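Local coordinates for epimerase family protein SDR39U1 (Homo sapiens, PDB 4B4O), which is a putative oxidoreductase of the short-chain dehydrogenase/reductase family that binds NADPH in a Rossmann-type domain, at residues Asp128-Ser133 / Arg257-Leu262. The protein carries 3 engineered substitutions. Sequence-based numbering, arbitrary orientation.
Sequences DFDFFS and RAIMLL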
loop_
_atom_site.group_PDB
_atom_site.type_symbol
_atom_site.label_atom_id
_atom_site.label_comp_id
_atom_site.label_asym_id
_atom_site.label_seq_id
_atom_site.Cartn_x
_atom_site.Cartn_y
_atom_site.Cartn_z
ATOM N N ASP A 128 -9.331 -14.045 6.378
ATOM C CA ASP A 128 -9.416 -15.175 7.287
ATOM C C ASP A 128 -8.878 -16.531 6.791
ATOM O O ASP A 128 -9.307 -17.574 7.276
ATOM C CB ASP A 128 -10.888 -15.354 7.657
ATOM C CG ASP A 128 -11.788 -15.589 6.427
ATOM O OD1 ASP A 128 -11.335 -15.486 5.263
ATOM O OD2 ASP A 128 -12.985 -15.885 6.635
ATOM N N PHE A 129 -7.949 -16.532 5.840
ATOM C CA PHE A 129 -7.526 -17.784 5.168
ATOM C C PHE A 129 -6.015 -17.997 5.075
ATOM O O PHE A 129 -5.570 -19.043 4.621
ATOM C CB PHE A 129 -8.112 -17.830 3.754
ATOM C CG PHE A 129 -7.793 -16.621 2.955
ATOM C CD1 PHE A 129 -6.577 -16.511 2.302
ATOM C CD2 PHE A 129 -8.681 -15.561 2.911
ATOM C CE1 PHE A 129 -6.264 -15.374 1.581
ATOM C CE2 PHE A 129 -8.385 -14.426 2.191
ATOM C CZ PHE A 129 -7.176 -14.327 1.521
ATOM N N ASP A 130 -5.239 -17.000 5.461
ATOM C CA ASP A 130 -3.787 -17.122 5.487
ATOM C C ASP A 130 -3.216 -16.014 6.366
ATOM O O ASP A 130 -3.948 -15.182 6.892
ATOM C CB ASP A 130 -3.183 -17.107 4.066
ATOM C CG ASP A 130 -3.247 -15.723 3.379
ATOM O OD1 ASP A 130 -3.654 -14.712 3.976
ATOM O OD2 ASP A 130 -2.908 -15.649 2.172
ATOM N N PHE A 131 -1.907 -15.984 6.490
ATOM C CA PHE A 131 -1.279 -15.024 7.360
ATOM C C PHE A 131 -1.570 -13.557 6.999
ATOM O O PHE A 131 -1.864 -12.727 7.871
ATOM C CB PHE A 131 0.229 -15.248 7.366
ATOM C CG PHE A 131 0.976 -14.217 8.158
ATOM C CD1 PHE A 131 1.187 -14.397 9.505
ATOM C CD2 PHE A 131 1.438 -13.072 7.556
ATOM C CE1 PHE A 131 1.865 -13.457 10.239
ATOM C CE2 PHE A 131 2.107 -12.123 8.284
ATOM C CZ PHE A 131 2.324 -12.319 9.627
ATOM N N PHE A 132 -1.451 -13.230 5.716
ATOM C CA PHE A 132 -1.600 -11.837 5.277
ATOM C C PHE A 132 -3.045 -11.344 5.292
ATOM O O PHE A 132 -3.297 -10.178 5.558
ATOM C CB PHE A 132 -0.969 -11.658 3.900
ATOM C CG PHE A 132 0.497 -11.884 3.903
ATOM C CD1 PHE A 132 1.348 -10.950 4.493
ATOM C CD2 PHE A 132 1.035 -13.036 3.367
ATOM C CE1 PHE A 132 2.706 -11.164 4.541
ATOM C CE2 PHE A 132 2.407 -13.263 3.400
ATOM C CZ PHE A 132 3.244 -12.325 4.003
ATOM N N SER A 133 -3.989 -12.237 5.018
ATOM C CA SER A 133 -5.399 -11.884 5.131
ATOM C C SER A 133 -5.760 -11.654 6.606
ATOM O O SER A 133 -6.393 -10.653 6.930
ATOM C CB SER A 133 -6.289 -12.953 4.479
ATOM O OG SER A 133 -5.994 -14.251 4.946
ATOM N N ARG A 257 5.165 -15.904 1.705
ATOM C CA ARG A 257 5.300 -14.661 0.930
ATOM C C ARG A 257 5.155 -14.896 -0.565
ATOM O O ARG A 257 4.674 -14.024 -1.291
ATOM C CB ARG A 257 6.653 -13.997 1.159
ATOM C CG ARG A 257 6.720 -13.155 2.406
ATOM C CD ARG A 257 7.971 -12.314 2.404
ATOM N NE ARG A 257 9.163 -13.134 2.575
ATOM C CZ ARG A 257 10.384 -12.650 2.776
ATOM N NH1 ARG A 257 10.610 -11.335 2.792
ATOM N NH2 ARG A 257 11.391 -13.487 2.987
ATOM N N ALA A 258 5.609 -16.064 -1.019
ATOM C CA ALA A 258 5.545 -16.417 -2.426
ATOM C C ALA A 258 4.111 -16.254 -2.967
ATOM O O ALA A 258 3.930 -15.971 -4.157
ATOM C CB ALA A 258 6.052 -17.836 -2.639
ATOM N N ILE A 259 3.115 -16.430 -2.091
ATOM C CA ILE A 259 1.698 -16.266 -2.432
ATOM C C ILE A 259 1.468 -14.901 -3.061
ATOM O O ILE A 259 0.728 -14.766 -4.032
ATOM C CB ILE A 259 0.798 -16.445 -1.180
ATOM C CG1 ILE A 259 0.528 -17.942 -0.921
ATOM C CG2 ILE A 259 -0.518 -15.723 -1.312
ATOM C CD1 ILE A 259 -0.016 -18.318 0.476
HETATM N N MSE A 260 2.135 -13.891 -2.520
HETATM C CA MSE A 260 1.973 -12.523 -3.002
HETATM C C MSE A 260 2.543 -12.339 -4.374
HETATM O O MSE A 260 2.180 -11.375 -5.053
HETATM C CB MSE A 260 2.682 -11.544 -2.066
HETATM C CG MSE A 260 1.850 -11.338 -0.803
HETATM SE SE MSE A 260 2.884 -10.295 0.495
HETATM C CE MSE A 260 4.205 -11.733 0.474
ATOM N N LEU A 261 3.434 -13.235 -4.796
ATOM C CA LEU A 261 4.101 -13.124 -6.099
ATOM C C LEU A 261 3.527 -14.093 -7.150
ATOM O O LEU A 261 3.350 -13.717 -8.311
ATOM C CB LEU A 261 5.624 -13.345 -5.948
ATOM C CG LEU A 261 6.534 -12.229 -5.402
ATOM C CD1 LEU A 261 6.070 -11.882 -3.997
ATOM C CD2 LEU A 261 8.007 -12.611 -5.347
ATOM N N LEU A 262 3.258 -15.331 -6.742
ATOM C CA LEU A 262 2.824 -16.397 -7.656
ATOM C C LEU A 262 1.321 -16.461 -7.865
ATOM O O LEU A 262 0.857 -17.050 -8.831
ATOM C CB LEU A 262 3.291 -17.760 -7.138
ATOM C CG LEU A 262 4.797 -17.992 -6.995
ATOM C CD1 LEU A 262 5.047 -19.288 -6.252
ATOM C CD2 LEU A 262 5.477 -18.003 -8.348
#
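The ring of Phe132 lies between Met260, present as selenomethionine, and Phe131. Over one face the SE of Met260 sits 4.0 Å from the ring centroid and 9° off the normal, a Met-aromatic contact, while CD2 of Phe131 covers the opposite face. At the edge, CG of Arg257 comes 3.9 Å from CZ of Phe132. The chain of Met260 bends at its last torsion (chi3 -61°), which turns CE along the ring face to lie 3.7 Å from CZ of Phe132. Arg257 meets the ring with CG and, less closely, its CA, while its guanidinium leads away to the backbone oxygens of Ile63, Asn65, Arg68 and Phe253. Nearby, CG2 of Ile259 approaches the carboxylate of Asp130. That carboxylate is engaged in its own segment, where Asp130 is the N-cap of helix 131-143 and accepts from Ser133 N at OD1 (2.7 Å, 165°); in return the OG of Ser133 accepts from Asp130 N, which completes a capping box. The same OG takes the amide of Phe129 and lies over the Phe129 ring. With an alanine at Phe132, the selenium would probably lose its aromatic partner and a gap would open beside Arg257. The contact joins the start of helix 131-143, in the cofactor-binding Rossmann-type part, to helix 255-262 of the C-terminal region, with Trp70 meeting the Phe132 ring and Phe74 of helix 72-95 touching Arg257.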